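Local coordinates for protein carboxypeptidase A (Helicoverpa armigera, PDB 1JQG) that is a zinc metallocarboxypeptidase of the M14 family, present here as its proenzyme, that probably removes C-terminal residues from peptides in the insect mid-gut, at residues Arg113-Phe118 with Ala135-Asn140; His196-Asp201 with Asp206-Ile211. All coordinates share one frame; numbering follows the deposited sequence.

Contact 1: Arg113-Phe118 with Ala135-Asn140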
ATOM      1  N   ARG A 113     -16.537 -18.339  -4.025  1.00 30.78           N
ATOM      2  CA  ARG A 113     -17.097 -17.177  -3.343  1.00 27.02           C
ATOM      3  C   ARG A 113     -16.845 -17.190  -1.839  1.00 27.93           C
ATOM      4  O   ARG A 113     -16.550 -16.159  -1.226  1.00 26.98           O
ATOM      5  CB  ARG A 113     -18.563 -17.051  -3.722  1.00 24.26           C
ATOM      6  CG  ARG A 113     -19.282 -15.828  -3.165  1.00 35.00           C
ATOM      7  CD  ARG A 113     -20.703 -15.710  -3.717  1.00 26.59           C
ATOM      8  NE  ARG A 113     -21.387 -14.528  -3.203  1.00 36.93           N
ATOM      9  CZ  ARG A 113     -22.088 -13.678  -3.956  1.00 40.60           C
ATOM     10  NH1 ARG A 113     -22.681 -12.630  -3.383  1.00 45.10           N
ATOM     11  NH2 ARG A 113     -22.264 -13.743  -5.272  1.00 41.58           N
ATOM     12  N   SER A 114     -16.977 -18.333  -1.166  1.00 28.02           N
ATOM     13  CA  SER A 114     -16.792 -18.445   0.275  1.00 24.88           C
ATOM     14  C   SER A 114     -15.331 -18.665   0.672  1.00 22.79           C
ATOM     15  O   SER A 114     -14.977 -18.566   1.862  1.00 16.16           O
ATOM     16  CB  SER A 114     -17.639 -19.569   0.902  1.00 29.36           C
ATOM     17  OG  SER A 114     -17.408 -20.898   0.437  1.00 31.27           O
ATOM     18  N   ARG A 115     -14.482 -19.085  -0.261  1.00 20.54           N
ATOM     19  CA  ARG A 115     -13.084 -19.368  -0.033  1.00 21.81           C
ATOM     20  C   ARG A 115     -12.190 -18.859  -1.155  1.00 24.27           C
ATOM     21  O   ARG A 115     -12.008 -19.500  -2.189  1.00 27.58           O
ATOM     22  CB  ARG A 115     -12.846 -20.865   0.174  1.00 17.54           C
ATOM     23  CG  ARG A 115     -13.496 -21.537   1.361  1.00 18.99           C
ATOM     24  CD  ARG A 115     -12.960 -21.103   2.714  1.00 15.78           C
ATOM     25  NE  ARG A 115     -14.010 -21.323   3.764  1.00 26.06           N
ATOM     26  CZ  ARG A 115     -13.917 -22.388   4.544  1.00 34.69           C
ATOM     27  NH1 ARG A 115     -12.891 -23.247   4.372  1.00 47.34           N
ATOM     28  NH2 ARG A 115     -14.818 -22.601   5.491  1.00 30.76           N
ATOM     29  N   LEU A 116     -11.605 -17.683  -0.986  1.00 28.60           N
ATOM     30  CA  LEU A 116     -10.652 -17.113  -1.927  1.00 26.69           C
ATOM     31  C   LEU A 116      -9.291 -17.777  -1.791  1.00 30.38           C
ATOM     32  O   LEU A 116      -8.728 -17.739  -0.713  1.00 32.22           O
ATOM     33  CB  LEU A 116     -10.529 -15.609  -1.713  1.00 21.28           C
ATOM     34  CG  LEU A 116     -11.770 -14.750  -1.997  1.00 30.74           C
ATOM     35  CD1 LEU A 116     -11.430 -13.279  -1.871  1.00 32.81           C
ATOM     36  CD2 LEU A 116     -12.421 -14.938  -3.368  1.00 27.34           C
ATOM     37  N   SER A 117      -8.792 -18.385  -2.863  1.00 33.92           N
ATOM     38  CA  SER A 117      -7.507 -19.059  -2.883  1.00 32.03           C
ATOM     39  C   SER A 117      -6.355 -18.067  -2.995  1.00 30.41           C
ATOM     40  O   SER A 117      -6.583 -16.875  -3.218  1.00 29.06           O
ATOM     41  CB  SER A 117      -7.485 -20.044  -4.057  1.00 33.14           C
ATOM     42  OG  SER A 117      -8.337 -21.160  -3.807  1.00 51.95           O
ATOM     43  N   PHE A 118      -5.113 -18.586  -2.876  1.00 23.86           N
ATOM     44  CA  PHE A 118      -3.946 -17.733  -3.042  1.00 23.61           C
ATOM     45  C   PHE A 118      -3.184 -18.067  -4.329  1.00 26.48           C
ATOM     46  O   PHE A 118      -1.964 -17.946  -4.414  1.00 28.68           O
ATOM     47  CB  PHE A 118      -3.028 -17.801  -1.835  1.00 23.97           C
ATOM     48  CG  PHE A 118      -3.715 -17.472  -0.546  1.00 27.22           C
ATOM     49  CD1 PHE A 118      -4.258 -18.425   0.279  1.00 22.09           C
ATOM     50  CD2 PHE A 118      -3.814 -16.118  -0.199  1.00 29.38           C
ATOM     51  CE1 PHE A 118      -4.898 -18.052   1.453  1.00 31.00           C
ATOM     52  CE2 PHE A 118      -4.448 -15.744   0.971  1.00 27.29           C
ATOM     53  CZ  PHE A 118      -4.988 -16.712   1.793  1.00 31.02           C
ATOM     54  N   ALA A 135     -19.088 -13.705   7.224  1.00 17.64           N
ATOM     55  CA  ALA A 135     -19.956 -13.364   8.352  1.00 21.49           C
ATOM     56  C   ALA A 135     -21.152 -14.293   8.544  1.00 20.09           C
ATOM     57  O   ALA A 135     -21.715 -14.322   9.647  1.00 22.61           O
ATOM     58  CB  ALA A 135     -20.469 -11.928   8.266  1.00 18.66           C
ATOM     59  N   LYS A 136     -21.534 -15.016   7.501  1.00 21.52           N
ATOM     60  CA  LYS A 136     -22.546 -16.068   7.593  1.00 21.24           C
ATOM     61  C   LYS A 136     -22.066 -17.386   8.199  1.00 19.54           C
ATOM     62  O   LYS A 136     -22.785 -18.032   8.928  1.00 25.00           O
ATOM     63  CB  LYS A 136     -23.029 -16.406   6.173  1.00 18.35           C
ATOM     64  CG  LYS A 136     -23.768 -15.256   5.507  1.00 21.90           C
ATOM     65  CD  LYS A 136     -24.317 -15.685   4.147  1.00 20.21           C
ATOM     66  CE  LYS A 136     -24.615 -14.451   3.266  1.00 17.56           C
ATOM     67  NZ  LYS A 136     -24.923 -14.882   1.866  1.00 17.80           N
ATOM     68  N   GLU A 137     -20.833 -17.786   7.888  1.00 20.08           N
ATOM     69  CA  GLU A 137     -20.283 -19.055   8.361  1.00 22.29           C
ATOM     70  C   GLU A 137     -19.629 -18.953   9.726  1.00 23.30           C
ATOM     71  O   GLU A 137     -19.581 -19.924  10.491  1.00 24.86           O
ATOM     72  CB  GLU A 137     -19.241 -19.596   7.371  1.00 22.07           C
ATOM     73  CG  GLU A 137     -18.868 -21.056   7.539  1.00 21.93           C
ATOM     74  CD  GLU A 137     -17.908 -21.567   6.478  1.00 18.85           C
ATOM     75  OE1 GLU A 137     -17.826 -20.858   5.447  1.00 19.46           O
ATOM     76  OE2 GLU A 137     -17.240 -22.619   6.608  1.00 18.66           O
ATOM     77  N   PHE A 138     -19.082 -17.773  10.064  1.00 21.76           N
ATOM     78  CA  PHE A 138     -18.417 -17.547  11.340  1.00 22.31           C
ATOM     79  C   PHE A 138     -18.944 -16.326  12.091  1.00 26.28           C
ATOM     80  O   PHE A 138     -18.218 -15.324  12.334  1.00 28.74           O
ATOM     81  CB  PHE A 138     -16.897 -17.376  11.054  1.00 15.97           C
ATOM     82  CG  PHE A 138     -16.317 -18.508  10.249  1.00 16.25           C
ATOM     83  CD1 PHE A 138     -16.046 -18.295   8.904  1.00 22.64           C
ATOM     84  CD2 PHE A 138     -16.093 -19.775  10.769  1.00 13.61           C
ATOM     85  CE1 PHE A 138     -15.527 -19.311   8.095  1.00 20.62           C
ATOM     86  CE2 PHE A 138     -15.568 -20.779   9.962  1.00 21.37           C
ATOM     87  CZ  PHE A 138     -15.291 -20.582   8.617  1.00 14.10           C
ATOM     88  N   PRO A 139     -20.214 -16.332  12.485  1.00 24.94           N
ATOM     89  CA  PRO A 139     -20.873 -15.196  13.106  1.00 24.22           C
ATOM     90  C   PRO A 139     -20.398 -14.858  14.501  1.00 21.31           C
ATOM     91  O   PRO A 139     -20.555 -13.731  14.943  1.00 22.79           O
ATOM     92  CB  PRO A 139     -22.358 -15.600  13.077  1.00 22.59           C
ATOM     93  CG  PRO A 139     -22.333 -17.081  13.168  1.00 24.91           C
ATOM     94  CD  PRO A 139     -21.188 -17.439  12.261  1.00 25.34           C
ATOM     95  N   ASN A 140     -19.836 -15.832  15.216  1.00 18.35           N
ATOM     96  CA  ASN A 140     -19.320 -15.561  16.559  1.00 20.35           C
ATOM     97  C   ASN A 140     -18.002 -14.813  16.617  1.00 20.35           C
ATOM     98  O   ASN A 140     -17.623 -14.315  17.690  1.00 27.01           O
ATOM     99  CB  ASN A 140     -19.216 -16.886  17.338  1.00 21.21           C
ATOM    100  CG  ASN A 140     -20.571 -17.320  17.862  1.00 31.13           C
ATOM    101  OD1 ASN A 140     -21.480 -17.794  17.164  1.00 28.74           O
ATOM    102  ND2 ASN A 140     -20.685 -17.170  19.178  1.00 32.06           N
TER

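Contact 2: His196-Asp201 with Asp206-Ile211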
ATOM      1  N   HIS A 196      -7.382 -15.273   6.608  1.00 22.92           N
ATOM      2  CA  HIS A 196      -7.376 -16.717   6.463  1.00 22.75           C
ATOM      3  C   HIS A 196      -6.845 -17.384   7.716  1.00 22.82           C
ATOM      4  O   HIS A 196      -7.346 -18.397   8.185  1.00 24.45           O
ATOM      5  CB  HIS A 196      -6.635 -17.112   5.187  1.00 26.33           C
ATOM      6  CG  HIS A 196      -6.346 -18.576   5.037  1.00 27.48           C
ATOM      7  ND1 HIS A 196      -5.165 -19.227   5.343  1.00 27.59           N
ATOM      8  CD2 HIS A 196      -7.194 -19.522   4.584  1.00 24.39           C
ATOM      9  CE1 HIS A 196      -5.297 -20.514   5.090  1.00 23.01           C
ATOM     10  NE2 HIS A 196      -6.516 -20.714   4.639  1.00 24.82           N
ATOM     11  N   LYS A 197      -5.789 -16.846   8.292  1.00 21.63           N
ATOM     12  CA  LYS A 197      -5.213 -17.429   9.522  1.00 23.20           C
ATOM     13  C   LYS A 197      -5.966 -17.067  10.797  1.00 23.46           C
ATOM     14  O   LYS A 197      -5.893 -17.792  11.767  1.00 24.69           O
ATOM     15  CB  LYS A 197      -3.745 -17.026   9.721  1.00 18.97           C
ATOM     16  CG  LYS A 197      -2.812 -17.717   8.709  1.00 19.28           C
ATOM     17  CD  LYS A 197      -2.803 -19.188   9.126  1.00 29.49           C
ATOM     18  CE  LYS A 197      -2.000 -20.041   8.160  1.00 38.28           C
ATOM     19  NZ  LYS A 197      -1.945 -21.416   8.781  1.00 33.57           N
ATOM     20  N   LEU A 198      -6.718 -15.957  10.796  1.00 21.46           N
ATOM     21  CA  LEU A 198      -7.510 -15.581  11.957  1.00 20.93           C
ATOM     22  C   LEU A 198      -8.913 -16.176  11.949  1.00 16.58           C
ATOM     23  O   LEU A 198      -9.594 -16.186  12.970  1.00 16.00           O
ATOM     24  CB  LEU A 198      -7.575 -14.051  12.068  1.00 16.65           C
ATOM     25  CG  LEU A 198      -6.283 -13.305  12.314  1.00 18.74           C
ATOM     26  CD1 LEU A 198      -6.524 -11.808  12.190  1.00 22.57           C
ATOM     27  CD2 LEU A 198      -5.680 -13.591  13.681  1.00 13.76           C
ATOM     28  N   VAL A 199      -9.392 -16.616  10.804  1.00 16.09           N
ATOM     29  CA  VAL A 199     -10.753 -17.138  10.673  1.00 15.70           C
ATOM     30  C   VAL A 199     -10.785 -18.563  10.147  1.00 16.67           C
ATOM     31  O   VAL A 199     -11.440 -19.342  10.813  1.00 20.06           O
ATOM     32  CB  VAL A 199     -11.598 -16.233   9.744  1.00 18.89           C
ATOM     33  CG1 VAL A 199     -13.062 -16.632   9.635  1.00 13.29           C
ATOM     34  CG2 VAL A 199     -11.523 -14.766  10.174  1.00 18.63           C
ATOM     35  N   ILE A 200     -10.262 -18.836   8.960  1.00 18.70           N
ATOM     36  CA  ILE A 200     -10.354 -20.093   8.277  1.00 20.40           C
ATOM     37  C   ILE A 200      -9.472 -21.174   8.868  1.00 25.33           C
ATOM     38  O   ILE A 200      -9.944 -22.267   9.195  1.00 30.33           O
ATOM     39  CB  ILE A 200     -10.007 -19.975   6.769  1.00 22.16           C
ATOM     40  CG1 ILE A 200     -10.858 -18.883   6.107  1.00 18.56           C
ATOM     41  CG2 ILE A 200     -10.174 -21.318   6.060  1.00 18.88           C
ATOM     42  CD1 ILE A 200     -12.335 -19.100   6.146  1.00 15.83           C
ATOM     43  N   ASP A 201      -8.182 -20.919   8.969  1.00 26.46           N
ATOM     44  CA  ASP A 201      -7.202 -21.849   9.467  1.00 23.82           C
ATOM     45  C   ASP A 201      -6.500 -21.312  10.699  1.00 23.93           C
ATOM     46  O   ASP A 201      -5.428 -20.728  10.551  1.00 25.96           O
ATOM     47  CB  ASP A 201      -6.154 -22.170   8.390  1.00 24.82           C
ATOM     48  CG  ASP A 201      -5.297 -23.364   8.757  1.00 22.31           C
ATOM     49  OD1 ASP A 201      -4.223 -23.394   8.147  1.00 29.45           O
ATOM     50  OD2 ASP A 201      -5.711 -24.192   9.598  1.00 29.24           O
ATOM     51  N   ASP A 206      -3.716 -17.650  20.451  1.00 31.67           N
ATOM     52  CA  ASP A 206      -3.410 -16.436  21.200  1.00 28.81           C
ATOM     53  C   ASP A 206      -3.737 -15.160  20.424  1.00 29.54           C
ATOM     54  O   ASP A 206      -4.203 -14.168  21.017  1.00 27.41           O
ATOM     55  CB  ASP A 206      -1.954 -16.455  21.636  1.00 27.96           C
ATOM     56  CG  ASP A 206      -0.955 -16.377  20.502  1.00 33.11           C
ATOM     57  OD1 ASP A 206      -0.955 -17.204  19.570  1.00 28.07           O
ATOM     58  OD2 ASP A 206      -0.144 -15.413  20.580  1.00 35.30           O
ATOM     59  N   LEU A 207      -3.569 -15.208  19.089  1.00 27.02           N
ATOM     60  CA  LEU A 207      -3.770 -14.043  18.244  1.00 24.60           C
ATOM     61  C   LEU A 207      -5.229 -13.628  18.103  1.00 21.04           C
ATOM     62  O   LEU A 207      -5.500 -12.459  17.874  1.00 21.28           O
ATOM     63  CB  LEU A 207      -3.191 -14.254  16.848  1.00 21.90           C
ATOM     64  CG  LEU A 207      -1.671 -14.488  16.763  1.00 25.46           C
ATOM     65  CD1 LEU A 207      -1.265 -14.829  15.338  1.00 22.20           C
ATOM     66  CD2 LEU A 207      -0.847 -13.298  17.202  1.00 26.03           C
ATOM     67  N   ILE A 208      -6.157 -14.558  18.229  1.00 21.90           N
ATOM     68  CA  ILE A 208      -7.572 -14.254  18.162  1.00 24.39           C
ATOM     69  C   ILE A 208      -8.231 -14.030  19.509  1.00 23.04           C
ATOM     70  O   ILE A 208      -9.134 -13.195  19.585  1.00 27.47           O
ATOM     71  CB  ILE A 208      -8.359 -15.350  17.418  1.00 29.78           C
ATOM     72  CG1 ILE A 208      -7.968 -16.735  17.903  1.00 29.26           C
ATOM     73  CG2 ILE A 208      -8.094 -15.238  15.929  1.00 47.20           C
ATOM     74  CD1 ILE A 208      -8.911 -17.868  17.591  1.00 41.25           C
ATOM     75  N   ASN A 209      -7.782 -14.762  20.531  1.00 22.90           N
ATOM     76  CA  ASN A 209      -8.325 -14.618  21.863  1.00 27.94           C
ATOM     77  C   ASN A 209      -7.955 -13.315  22.582  1.00 25.71           C
ATOM     78  O   ASN A 209      -8.802 -12.742  23.276  1.00 24.89           O
ATOM     79  CB  ASN A 209      -7.916 -15.845  22.719  1.00 34.42           C
ATOM     80  CG  ASN A 209      -8.795 -17.045  22.435  1.00 37.46           C
ATOM     81  OD1 ASN A 209     -10.020 -16.893  22.355  1.00 47.71           O
ATOM     82  ND2 ASN A 209      -8.194 -18.202  22.277  1.00 38.74           N
ATOM     83  N   ASN A 210      -6.680 -12.932  22.487  1.00 25.93           N
ATOM     84  CA  ASN A 210      -6.209 -11.750  23.216  1.00 28.62           C
ATOM     85  C   ASN A 210      -6.209 -10.446  22.430  1.00 28.44           C
ATOM     86  O   ASN A 210      -5.754  -9.419  22.901  1.00 28.69           O
ATOM     87  CB  ASN A 210      -4.830 -12.049  23.799  1.00 30.31           C
ATOM     88  CG  ASN A 210      -4.886 -13.178  24.822  1.00 41.40           C
ATOM     89  OD1 ASN A 210      -5.742 -13.164  25.725  1.00 49.28           O
ATOM     90  ND2 ASN A 210      -3.958 -14.123  24.662  1.00 35.95           N
ATOM     91  N   ILE A 211      -6.493 -10.466  21.137  1.00 29.22           N
ATOM     92  CA  ILE A 211      -6.449  -9.326  20.262  1.00 27.91           C
ATOM     93  C   ILE A 211      -7.713  -9.161  19.412  1.00 23.66           C
ATOM     94  O   ILE A 211      -8.209 -10.134  18.836  1.00 25.01           O
ATOM     95  CB  ILE A 211      -5.199  -9.375  19.346  1.00 30.59           C
ATOM     96  CG1 ILE A 211      -3.899  -9.502  20.170  1.00 26.64           C
ATOM     97  CG2 ILE A 211      -5.104  -8.099  18.502  1.00 19.55           C
ATOM     98  CD1 ILE A 211      -2.634  -9.763  19.386  1.00 23.36           C
TER

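Contact 1: Arg113-Phe118 with Ala135-Asn140
R115, in the irregular loop that follows helix 92-108, meets E137 and F138 where helix 124-137 runs out, F138 being the first residue to leave the helical conformation. The contact is made by side chains. R115 reaches the helix end with a chain bent about its CB-CG bond (chi2 -68°), whereas E137 extends from the last turn of its helix, and the two side chains run nearly perpendicular to each other. Their charged ends form a salt bridge in which a single guanidinium nitrogen does most of the work: R115 NH2 lies 2.7 Å from E137 OE2, at the edge of the guanidinium, and 3.5 Å from E137 OE1. The two planes are only 17° apart, yet the N-H points poorly at OE2 (118°), which makes this a short ion pair with a weak hydrogen bond. F138 adds an apolar border, its ring edge facing the guanidinium with CZ 3.8 Å from R115 NH2. E137 CG in turn lies over one face of the F138 ring, near the rim, 3.7 Å above the plane. One turn earlier on the helix, E133 pairs with K136. A surface ion pair thus meets the loop at the C-terminal end of helix 124-137, in the part of the chain that in procarboxypeptidases probably joins the pro-region to the enzyme.

Contact 2: His196-Asp201 with Asp206-Ile211
L198, near the C-terminal end of helix 187-200, packs against L207 and I208 of the short helix 206-209. The two helices are joined by a short loop and lead into strand 212-216 of the central mixed sheet, part of the alpha/beta fold of the M14 carboxypeptidases. The backbones come closest at L198 and I208, whose CA atoms are 6.3 Å apart. The contact across the segments is apolar packing. One methyl of L198 serves both partners: CD2 lies 3.7 Å from I208 CG2 and 4.1 Å from L207 CB. The L198 and I208 side chains lie alongside each other, running opposite ways, while L207 stands roughly perpendicular to L198. L207 also packs on W410, K414 and R418 of helix 402-421.

No hydrogen bond joins the two segments; each has its own polar contacts. H196 O accepts D201 N in a wide pi-type turn (2.8 Å) near the end of helix 187-200, and K197 forms a salt bridge with D201 over the same turn, NZ approaching OD1 at 3.1 Å from 54° out of the carboxylate plane. D206 has its salt bridge outside, with R418 of helix 402-421. The I208 chi1 of 47° turns CG2 toward the longer helix, 3.5 Å from L198 O.

How the contacts relate
Helix 187-200 joins the two contacts, whose centres are about 14 Å apart. Contact 1 lies at the surface and centres on one ion pair, with an aromatic edge beside it; contact 2 is largely buried and mostly apolar, without hydrogen bonds or ion pairs across its interface, its charged pair kept within one segment. Where they meet, packing is mostly by hydrocarbon: F138 CD1 lies 3.5 Å from V199 CG1, and I200 CD1 touches F138 CE1 and also R115 NE, both at 3.7 Å. Farther along the loop, F118 meets H196 edge to face. The helix thus meets loop 113-118 and the end of helix 124-137 mainly through H196, V199 and I200, and helix 206-209 through L198.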